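Lipoprotein (Colwellia psychrerythraea, PDB 3O0Y) is of unknown function but belongs to a family of the metallopeptidase-like clan and is probably a lipid-tethered envelope protein. Local coordinates at residues T512-K517 and R545-P550; S33-A38 and N88-I93; D362-I367 and V386-F391. All coordinates share one frame; numbering follows the deposited sequence.

Contact 1 (T512-K517 and R545-P550). With SO4 (sulfate ion), chain D.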
loop_
_atom_site.group_PDB
_atom_site.type_symbol
_atom_site.label_atom_id
_atom_site.label_comp_id
_atom_site.label_asym_id
_atom_site.label_seq_id
_atom_site.Cartn_x
_atom_site.Cartn_y
_atom_site.Cartn_z
ATOM N N THR A 512 14.544 6.262 -8.869
ATOM C CA THR A 512 15.801 7.031 -8.682
ATOM C C THR A 512 16.045 7.947 -9.913
ATOM O O THR A 512 16.587 9.042 -9.802
ATOM C CB THR A 512 16.987 6.135 -8.458
ATOM O OG1 THR A 512 17.112 5.147 -9.516
ATOM C CG2 THR A 512 16.891 5.374 -7.142
ATOM N N GLY A 513 15.663 7.448 -11.097
ATOM C CA GLY A 513 15.742 8.237 -12.366
ATOM C C GLY A 513 15.041 9.573 -12.236
ATOM O O GLY A 513 15.673 10.625 -12.421
ATOM N N LEU A 514 13.757 9.517 -11.963
ATOM C CA LEU A 514 12.928 10.718 -11.791
ATOM C C LEU A 514 13.393 11.612 -10.653
ATOM O O LEU A 514 13.458 12.832 -10.809
ATOM C CB LEU A 514 11.498 10.277 -11.458
ATOM C CG LEU A 514 10.705 9.677 -12.586
ATOM C CD1 LEU A 514 9.526 8.838 -11.978
ATOM C CD2 LEU A 514 10.176 10.705 -13.557
ATOM N N HIS A 515 13.662 11.034 -9.492
ATOM C CA HIS A 515 13.746 11.840 -8.276
ATOM C C HIS A 515 15.162 12.314 -7.955
ATOM O O HIS A 515 15.332 13.275 -7.206
ATOM C CB HIS A 515 13.176 11.048 -7.111
ATOM C CG HIS A 515 11.678 10.890 -7.210
ATOM N ND1 HIS A 515 10.836 11.980 -7.344
ATOM C CD2 HIS A 515 10.889 9.793 -7.288
ATOM C CE1 HIS A 515 9.588 11.557 -7.403
ATOM N NE2 HIS A 515 9.593 10.230 -7.363
ATOM N N ASP A 516 16.170 11.656 -8.531
ATOM C CA ASP A 516 17.592 12.051 -8.366
ATOM C C ASP A 516 18.346 12.367 -9.658
ATOM O O ASP A 516 19.105 13.367 -9.706
ATOM C CB ASP A 516 18.341 10.973 -7.580
ATOM C CG ASP A 516 19.830 11.347 -7.355
ATOM O OD1 ASP A 516 20.099 12.193 -6.521
ATOM O OD2 ASP A 516 20.680 10.823 -8.075
ATOM N N LYS A 517 18.164 11.546 -10.689
ATOM C CA LYS A 517 18.853 11.760 -11.962
ATOM C C LYS A 517 18.146 12.744 -12.881
ATOM O O LYS A 517 18.645 13.018 -13.973
ATOM C CB LYS A 517 19.099 10.450 -12.676
ATOM C CG LYS A 517 19.822 9.419 -11.889
ATOM C CD LYS A 517 21.194 9.821 -11.466
ATOM C CE LYS A 517 21.840 8.609 -10.765
ATOM N NZ LYS A 517 20.891 8.043 -9.671
ATOM N N ARG A 545 2.311 7.739 -10.488
ATOM C CA ARG A 545 2.307 7.257 -9.112
ATOM C C ARG A 545 3.694 7.534 -8.481
ATOM O O ARG A 545 3.756 8.046 -7.358
ATOM C CB ARG A 545 2.009 5.738 -9.078
ATOM C CG ARG A 545 2.456 5.022 -7.842
ATOM C CD ARG A 545 2.153 3.520 -7.961
ATOM N NE ARG A 545 2.924 2.753 -7.019
ATOM C CZ ARG A 545 2.750 1.458 -6.845
ATOM N NH1 ARG A 545 3.510 0.815 -6.002
ATOM N NH2 ARG A 545 1.826 0.827 -7.563
ATOM N N TYR A 546 4.764 7.175 -9.169
ATOM C CA TYR A 546 6.134 7.283 -8.587
ATOM C C TYR A 546 6.448 8.728 -8.307
ATOM O O TYR A 546 7.107 9.098 -7.308
ATOM C CB TYR A 546 7.211 6.670 -9.467
ATOM C CG TYR A 546 6.932 5.220 -9.841
ATOM C CD1 TYR A 546 6.141 4.399 -9.080
ATOM C CD2 TYR A 546 7.416 4.725 -11.013
ATOM C CE1 TYR A 546 5.883 3.099 -9.512
ATOM C CE2 TYR A 546 7.153 3.418 -11.435
ATOM C CZ TYR A 546 6.382 2.652 -10.709
ATOM O OH TYR A 546 6.125 1.358 -11.224
ATOM N N MET A 547 5.939 9.574 -9.186
ATOM C CA MET A 547 6.124 11.043 -9.051
ATOM C C MET A 547 5.428 11.568 -7.776
ATOM O O MET A 547 5.957 12.422 -7.113
ATOM C CB MET A 547 5.608 11.803 -10.274
ATOM C CG MET A 547 6.421 11.647 -11.577
ATOM S SD MET A 547 5.587 12.194 -13.146
ATOM C CE MET A 547 5.135 13.905 -12.613
ATOM N N ALA A 548 4.280 11.007 -7.411
ATOM C CA ALA A 548 3.493 11.413 -6.217
ATOM C C ALA A 548 4.001 10.762 -4.957
ATOM O O ALA A 548 3.756 11.278 -3.868
ATOM C CB ALA A 548 1.979 11.023 -6.404
ATOM N N TRP A 549 4.620 9.577 -5.088
ATOM C CA TRP A 549 5.102 8.744 -3.959
ATOM C C TRP A 549 6.600 8.456 -4.008
ATOM O O TRP A 549 7.023 7.323 -4.067
ATOM C CB TRP A 549 4.387 7.392 -3.936
ATOM C CG TRP A 549 2.956 7.395 -3.676
ATOM C CD1 TRP A 549 2.183 8.415 -3.190
ATOM C CD2 TRP A 549 2.076 6.264 -3.796
ATOM N NE1 TRP A 549 0.883 8.004 -3.057
ATOM C CE2 TRP A 549 0.789 6.692 -3.431
ATOM C CE3 TRP A 549 2.246 4.944 -4.211
ATOM C CZ2 TRP A 549 -0.308 5.845 -3.463
ATOM C CZ3 TRP A 549 1.161 4.110 -4.274
ATOM C CH2 TRP A 549 -0.100 4.549 -3.864
ATOM N N PRO A 550 7.449 9.486 -4.039
ATOM C CA PRO A 550 8.869 9.235 -4.078
ATOM C C PRO A 550 9.394 8.249 -3.055
ATOM O O PRO A 550 9.130 8.350 -1.862
ATOM C CB PRO A 550 9.505 10.623 -3.860
ATOM C CG PRO A 550 8.418 11.545 -3.805
ATOM C CD PRO A 550 7.131 10.831 -3.621
HETATM S S SO4 D . 2.096 -3.112 -6.511
HETATM O O1 SO4 D . 3.299 -3.903 -6.887
HETATM O O2 SO4 D . 0.942 -3.907 -6.770
HETATM O O3 SO4 D . 2.047 -2.803 -5.061
HETATM O O4 SO4 D . 2.131 -1.813 -7.129
#

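Contact 2 (S33-A38 and N88-I93)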
loop_
_atom_site.group_PDB
_atom_site.type_symbol
_atom_site.label_atom_id
_atom_site.label_comp_id
_atom_site.label_asym_id
_atom_site.label_seq_id
_atom_site.Cartn_x
_atom_site.Cartn_y
_atom_site.Cartn_z
ATOM N N SER A 33 3.192 2.284 28.263
ATOM C CA SER A 33 2.325 3.457 28.244
ATOM C C SER A 33 2.581 4.314 27.041
ATOM O O SER A 33 1.637 4.847 26.453
ATOM C CB SER A 33 2.410 4.359 29.522
ATOM O OG SER A 33 1.928 3.602 30.635
ATOM N N LEU A 34 3.863 4.452 26.700
ATOM C CA LEU A 34 4.225 5.239 25.516
ATOM C C LEU A 34 3.700 4.616 24.208
ATOM O O LEU A 34 3.274 5.344 23.270
ATOM C CB LEU A 34 5.741 5.437 25.414
ATOM C CG LEU A 34 6.253 6.407 26.464
ATOM C CD1 LEU A 34 7.762 6.175 26.794
ATOM C CD2 LEU A 34 5.975 7.936 26.055
ATOM N N TYR A 35 3.756 3.299 24.157
ATOM C CA TYR A 35 3.308 2.597 22.938
ATOM C C TYR A 35 1.818 2.707 22.783
ATOM O O TYR A 35 1.285 2.916 21.679
ATOM C CB TYR A 35 3.655 1.124 22.979
ATOM C CG TYR A 35 5.146 0.725 23.157
ATOM C CD1 TYR A 35 6.189 1.585 22.880
ATOM C CD2 TYR A 35 5.447 -0.508 23.648
ATOM C CE1 TYR A 35 7.481 1.214 23.104
ATOM C CE2 TYR A 35 6.758 -0.924 23.841
ATOM C CZ TYR A 35 7.795 -0.073 23.543
ATOM O OH TYR A 35 9.145 -0.415 23.779
ATOM N N LEU A 36 1.111 2.642 23.906
ATOM C CA LEU A 36 -0.325 2.909 23.939
ATOM C C LEU A 36 -0.686 4.316 23.566
ATOM O O LEU A 36 -1.645 4.576 22.790
ATOM C CB LEU A 36 -0.882 2.563 25.314
ATOM C CG LEU A 36 -2.436 2.551 25.370
ATOM C CD1 LEU A 36 -3.076 1.403 24.464
ATOM C CD2 LEU A 36 -2.878 2.365 26.852
ATOM N N GLN A 37 0.075 5.273 24.108
ATOM C CA GLN A 37 -0.167 6.651 23.803
ATOM C C GLN A 37 0.003 6.954 22.291
ATOM O O GLN A 37 -0.757 7.713 21.698
ATOM C CB GLN A 37 0.767 7.519 24.607
ATOM C CG GLN A 37 0.515 9.005 24.368
ATOM C CD GLN A 37 1.615 9.906 25.008
ATOM O OE1 GLN A 37 2.448 9.440 25.814
ATOM N NE2 GLN A 37 1.657 11.183 24.580
ATOM N N ALA A 38 1.047 6.399 21.694
ATOM C CA ALA A 38 1.234 6.461 20.239
ATOM C C ALA A 38 0.052 5.898 19.448
ATOM O O ALA A 38 -0.452 6.558 18.542
ATOM C CB ALA A 38 2.570 5.775 19.781
ATOM N N ASN A 88 11.336 10.069 20.825
ATOM C CA ASN A 88 12.536 10.431 21.514
ATOM C C ASN A 88 12.524 9.901 22.984
ATOM O O ASN A 88 13.545 9.491 23.497
ATOM C CB ASN A 88 12.710 11.970 21.441
ATOM C CG ASN A 88 13.268 12.385 20.136
ATOM O OD1 ASN A 88 13.976 11.598 19.491
ATOM N ND2 ASN A 88 12.947 13.635 19.695
ATOM N N THR A 89 11.387 9.878 23.628
ATOM C CA THR A 89 11.291 9.414 25.028
ATOM C C THR A 89 11.536 7.899 25.022
ATOM O O THR A 89 12.353 7.389 25.828
ATOM C CB THR A 89 9.936 9.731 25.612
ATOM O OG1 THR A 89 9.780 11.164 25.613
ATOM C CG2 THR A 89 9.823 9.157 27.032
ATOM N N ILE A 90 10.887 7.210 24.071
ATOM C CA ILE A 90 11.087 5.731 23.927
ATOM C C ILE A 90 12.577 5.452 23.740
ATOM O O ILE A 90 13.150 4.601 24.401
ATOM C CB ILE A 90 10.338 5.148 22.704
ATOM C CG1 ILE A 90 8.839 5.192 22.957
ATOM C CG2 ILE A 90 10.759 3.681 22.417
ATOM C CD1 ILE A 90 7.922 4.840 21.778
ATOM N N ALA A 91 13.239 6.205 22.865
ATOM C CA ALA A 91 14.616 5.912 22.524
ATOM C C ALA A 91 15.599 6.066 23.705
ATOM O O ALA A 91 16.655 5.481 23.697
ATOM C CB ALA A 91 15.093 6.806 21.258
ATOM N N GLY A 92 15.277 6.924 24.650
ATOM C CA GLY A 92 16.177 7.237 25.750
ATOM C C GLY A 92 16.072 6.294 26.936
ATOM O O GLY A 92 16.928 6.309 27.804
ATOM N N ILE A 93 15.044 5.448 26.973
ATOM C CA ILE A 93 14.776 4.635 28.157
ATOM C C ILE A 93 15.781 3.485 28.224
ATOM O O ILE A 93 16.137 2.912 27.222
ATOM C CB ILE A 93 13.330 4.164 28.182
ATOM C CG1 ILE A 93 12.460 5.352 28.582
ATOM C CG2 ILE A 93 13.137 2.919 29.102
ATOM C CD1 ILE A 93 11.057 5.151 28.279
#

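Contact 3 (D362-I367 and V386-F391)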
loop_
_atom_site.group_PDB
_atom_site.type_symbol
_atom_site.label_atom_id
_atom_site.label_comp_id
_atom_site.label_asym_id
_atom_site.label_seq_id
_atom_site.Cartn_x
_atom_site.Cartn_y
_atom_site.Cartn_z
ATOM N N ASP A 362 -10.166 -19.468 -11.842
ATOM C CA ASP A 362 -8.718 -19.753 -11.892
ATOM C C ASP A 362 -7.970 -19.206 -10.684
ATOM O O ASP A 362 -7.149 -19.940 -10.031
ATOM C CB ASP A 362 -8.056 -19.199 -13.171
ATOM C CG ASP A 362 -8.425 -20.003 -14.454
ATOM O OD1 ASP A 362 -8.994 -21.162 -14.383
ATOM O OD2 ASP A 362 -8.095 -19.470 -15.560
ATOM N N ILE A 363 -8.225 -17.943 -10.349
ATOM C CA ILE A 363 -7.651 -17.337 -9.124
ATOM C C ILE A 363 -7.931 -18.139 -7.879
ATOM O O ILE A 363 -7.020 -18.433 -7.080
ATOM C CB ILE A 363 -8.226 -15.952 -8.800
ATOM C CG1 ILE A 363 -7.603 -14.977 -9.678
ATOM C CG2 ILE A 363 -7.833 -15.571 -7.281
ATOM C CD1 ILE A 363 -8.316 -13.566 -9.481
ATOM N N ASN A 364 -9.187 -18.497 -7.686
ATOM C CA ASN A 364 -9.558 -19.236 -6.524
ATOM C C ASN A 364 -8.844 -20.606 -6.481
ATOM O O ASN A 364 -8.394 -21.035 -5.432
ATOM C CB ASN A 364 -11.105 -19.304 -6.339
ATOM C CG ASN A 364 -11.681 -17.933 -5.827
ATOM O OD1 ASN A 364 -11.346 -17.590 -4.751
ATOM N ND2 ASN A 364 -12.260 -17.032 -6.723
ATOM N N GLY A 365 -8.711 -21.274 -7.613
ATOM C CA GLY A 365 -7.981 -22.493 -7.700
ATOM C C GLY A 365 -6.494 -22.323 -7.376
ATOM O O GLY A 365 -5.883 -23.203 -6.716
ATOM N N TYR A 366 -5.913 -21.225 -7.836
ATOM C CA TYR A 366 -4.512 -20.986 -7.537
ATOM C C TYR A 366 -4.290 -20.852 -6.032
ATOM O O TYR A 366 -3.253 -21.329 -5.506
ATOM C CB TYR A 366 -3.933 -19.771 -8.257
ATOM C CG TYR A 366 -3.948 -19.793 -9.769
ATOM C CD1 TYR A 366 -3.824 -20.982 -10.480
ATOM C CD2 TYR A 366 -4.115 -18.612 -10.483
ATOM C CE1 TYR A 366 -3.877 -20.977 -11.867
ATOM C CE2 TYR A 366 -4.140 -18.586 -11.878
ATOM C CZ TYR A 366 -4.029 -19.790 -12.569
ATOM O OH TYR A 366 -4.031 -19.847 -13.969
ATOM N N ILE A 367 -5.161 -20.092 -5.366
ATOM C CA ILE A 367 -5.050 -19.873 -3.882
ATOM C C ILE A 367 -5.150 -21.191 -3.182
ATOM O O ILE A 367 -4.309 -21.494 -2.322
ATOM C CB ILE A 367 -6.092 -18.884 -3.369
ATOM C CG1 ILE A 367 -5.862 -17.559 -4.018
ATOM C CG2 ILE A 367 -6.020 -18.776 -1.795
ATOM C CD1 ILE A 367 -6.937 -16.538 -3.696
ATOM N N VAL A 386 -8.485 -15.430 3.389
ATOM C CA VAL A 386 -8.615 -14.418 2.378
ATOM C C VAL A 386 -9.828 -14.646 1.473
ATOM O O VAL A 386 -10.273 -15.784 1.288
ATOM C CB VAL A 386 -7.324 -14.409 1.486
ATOM C CG1 VAL A 386 -7.221 -15.685 0.613
ATOM C CG2 VAL A 386 -7.260 -13.180 0.597
ATOM N N GLU A 387 -10.361 -13.566 0.959
ATOM C CA GLU A 387 -11.449 -13.619 -0.001
ATOM C C GLU A 387 -11.061 -12.832 -1.252
ATOM O O GLU A 387 -10.303 -11.886 -1.172
ATOM C CB GLU A 387 -12.734 -13.040 0.580
ATOM C CG GLU A 387 -13.216 -13.898 1.757
ATOM C CD GLU A 387 -14.620 -13.548 2.276
ATOM O OE1 GLU A 387 -15.345 -12.698 1.636
ATOM O OE2 GLU A 387 -14.922 -14.111 3.369
ATOM N N VAL A 388 -11.600 -13.245 -2.391
ATOM C CA VAL A 388 -11.320 -12.567 -3.668
ATOM C C VAL A 388 -12.547 -11.754 -4.109
ATOM O O VAL A 388 -13.682 -12.336 -4.137
ATOM C CB VAL A 388 -10.976 -13.588 -4.743
ATOM C CG1 VAL A 388 -10.755 -12.893 -6.132
ATOM C CG2 VAL A 388 -9.718 -14.418 -4.341
ATOM N N LYS A 389 -12.372 -10.478 -4.499
ATOM C CA LYS A 389 -13.417 -9.601 -5.017
ATOM C C LYS A 389 -12.913 -8.838 -6.243
ATOM O O LYS A 389 -11.748 -8.537 -6.328
ATOM C CB LYS A 389 -13.840 -8.547 -4.008
ATOM C CG LYS A 389 -14.591 -9.113 -2.795
ATOM C CD LYS A 389 -15.108 -7.981 -1.818
ATOM C CE LYS A 389 -16.340 -7.219 -2.328
ATOM N NZ LYS A 389 -17.033 -6.213 -1.315
ATOM N N SER A 390 -13.827 -8.541 -7.173
ATOM C CA SER A 390 -13.479 -7.702 -8.304
ATOM C C SER A 390 -13.673 -6.264 -7.870
ATOM O O SER A 390 -14.603 -5.967 -7.103
ATOM C CB SER A 390 -14.296 -8.065 -9.560
ATOM O OG SER A 390 -15.678 -8.023 -9.282
ATOM N N PHE A 391 -12.876 -5.335 -8.376
ATOM C CA PHE A 391 -13.170 -3.945 -8.172
ATOM C C PHE A 391 -14.526 -3.629 -8.802
ATOM O O PHE A 391 -14.857 -4.119 -9.869
ATOM C CB PHE A 391 -12.130 -3.032 -8.798
ATOM C CG PHE A 391 -10.839 -2.981 -8.080
ATOM C CD1 PHE A 391 -10.710 -2.261 -6.912
ATOM C CD2 PHE A 391 -9.720 -3.583 -8.570
ATOM C CE1 PHE A 391 -9.490 -2.134 -6.280
ATOM C CE2 PHE A 391 -8.498 -3.500 -7.903
ATOM C CZ PHE A 391 -8.378 -2.783 -6.766
HETATM O O HOH W 1 -13.015 -15.683 -2.474
HETATM O O HOH W 2 -14.250 -14.890 -6.248
#

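Contact 1 (T512-K517 and R545-P550)
The imidazole of H515 is sandwiched by P550 on one face and its own neighbour L514 on the other. P550 CB lies 3.6 Å from the centre of the H515 ring and 13° off its normal, a CH-pi contact, and L514 CB sits over the centre of the opposite face. At the ring's edge are the carbonyl oxygens of Y546 and M547. H515 NE2 donates to Y546 O at 2.7 Å with an N-H...O angle of 162°; the oxygen lies in the imidazole plane, whereas the nitrogen stands 48° out of the carbonyl plane. M547 O is only a van der Waals neighbour, 3.7 Å from H515 CE1.

The second flat group is the guanidinium of R545, met at its edge and in its plane by a sulfate oxygen. R545 NH2 reaches SO4 O4 at 2.7 Å, and NH1 adds a weak bond to the same atom. R504, R507 and Y556 also bond the sulfate, which probably came from the crystallisation liquor, and R507 also bonds the hydroxyl of Y546.

The side chains of L514 and Y546 cross at about a right angle, L514 CD1 4.0 Å from Y546 CB; the same methyl lies 4.2 Å from M547 CG. The H515 bond joins the C-terminal ends of helices 491-515 and 536-548, with the apolar contacts of L514 and P550 beside it.

On the far edge, H515 ND1 is hydrogen-bonded to the backbone N of I278. With NE2 donating to Y546 O, both ring nitrogens are engaged, and the ring is probably fixed in rotation.

Contact 2 (S33-A38 and N88-I93)
L34 and I90 meet across an antiparallel helix pair, helix 27-44 against helix 73-92, at the N-terminal end of this largely helical fold. The local axes run at 159° with a closest approach of 10.6 Å. Helix 100-117 packs against both: Y35 touches Q106 and M109 on it, and I90 touches A110, which makes the local unit a three-helix cluster. No hydrogen bond spans the two segments, so within them the interface is apolar. Q37 NE2 is hydrogen-bonded to E82 OE2, earlier on helix 73-92, a polar link between the same two helices.

Two residues of helix 27-44 carry the contact. L34 points at the partner helix, its CB 4.0 Å from I90 CG1, while the L34 and T89 side chains cross at about a right angle, L34 CD1 3.6 Å from T89 CG2. T89 CG2 is available because it stands anti to the backbone N, with OG1 on the other branch (chi1 -62°) bonded back to S85 O one turn earlier.

Y35 contributes the edge of its ring. I90 CD1 lies in the ring plane, 3.8 Å from Y35 CD1 and 3.9 Å from Y35 CE1, so it abuts the rim and not the face. An alanine in place of I90 would probably leave a gap between the helices beside L34 CB and the Y35 ring edge, the ring being freer to shift.

Just past this point the chain leaves the helix, and Q106 NE2 bonds both I90 O and I93 O. There I93 reaches back toward L34, and the two side chains meet tip to tip, L34 CD1 against I93 CD1 at 3.8 Å.

Contact 3 (D362-I367 and V386-F391)
V388 points from strand 387-390 onto I363, N364 and I367, three side chains on one flank of helix 353-373. One methyl does most of the touching. V388 CG2 lies 3.7 Å from I363 CG2, 3.6 Å from I367 CD1 and 3.6 Å from N364 OD1. V388 CG1 is anti to the backbone N (chi1 177°), which leaves CG2 anti to the carbonyl carbon, among the three.

The approaches differ. I363 and V388 cross obliquely, I367 and V388 slide past each other in opposite directions, and N364 meets V388 tip to tip. I367 has a second partner on its other branch: the I367 and V386 side chains meet tip to tip, I367 CG2 4.1 Å from V386 CG1. V386 and V388 both face the helix while E387 between them points away, the alternation of an extended chain, and helix and strand run nearly antiparallel at 159°.

The amide of N364 also works through water. One water accepts from V388 N at 2.8 Å and gives a weak bond to N364 OD1. A second accepts from N364 ND2 at 3.0 Å and reaches V388 O weakly at 3.4 Å. The two bridges join both ends of the N364 amide to the backbone polar atoms of V388, so an apolar contact is bordered by solvent-mediated ones.

Strand 387-390 is an outermost strand of a three-stranded mixed sheet: E387 and K389 hydrogen-bond to the parallel strand 416-419. Y417 of that strand touches both I363 and V388, and helix 432-439 adds T436, against I363 and I367. Helix 353-373 therefore packs against the sheet's edge and helix 432-439 together.

Overall arrangement
Contact 1 is the buried one, all five touching residues being enclosed, whereas contact 2 is partly buried and contact 3 lies at the surface. The three share no helix or strand: contact 1 joins two helix ends, contact 2 pairs two helices along their flanks, and contact 3 sets a helix against an edge strand. Chemistry follows place. A direct hydrogen bond works in the interior, contact 2 is made through carbon atoms alone, with no hydrogen bond between its segments, and contact 3 adds two water bridges. Centres lie about 32 Å (contacts 1 and 3), 33 Å (1 and 2) and 41 Å (2 and 3) apart; contact 3 lies across the chain's centre from the others.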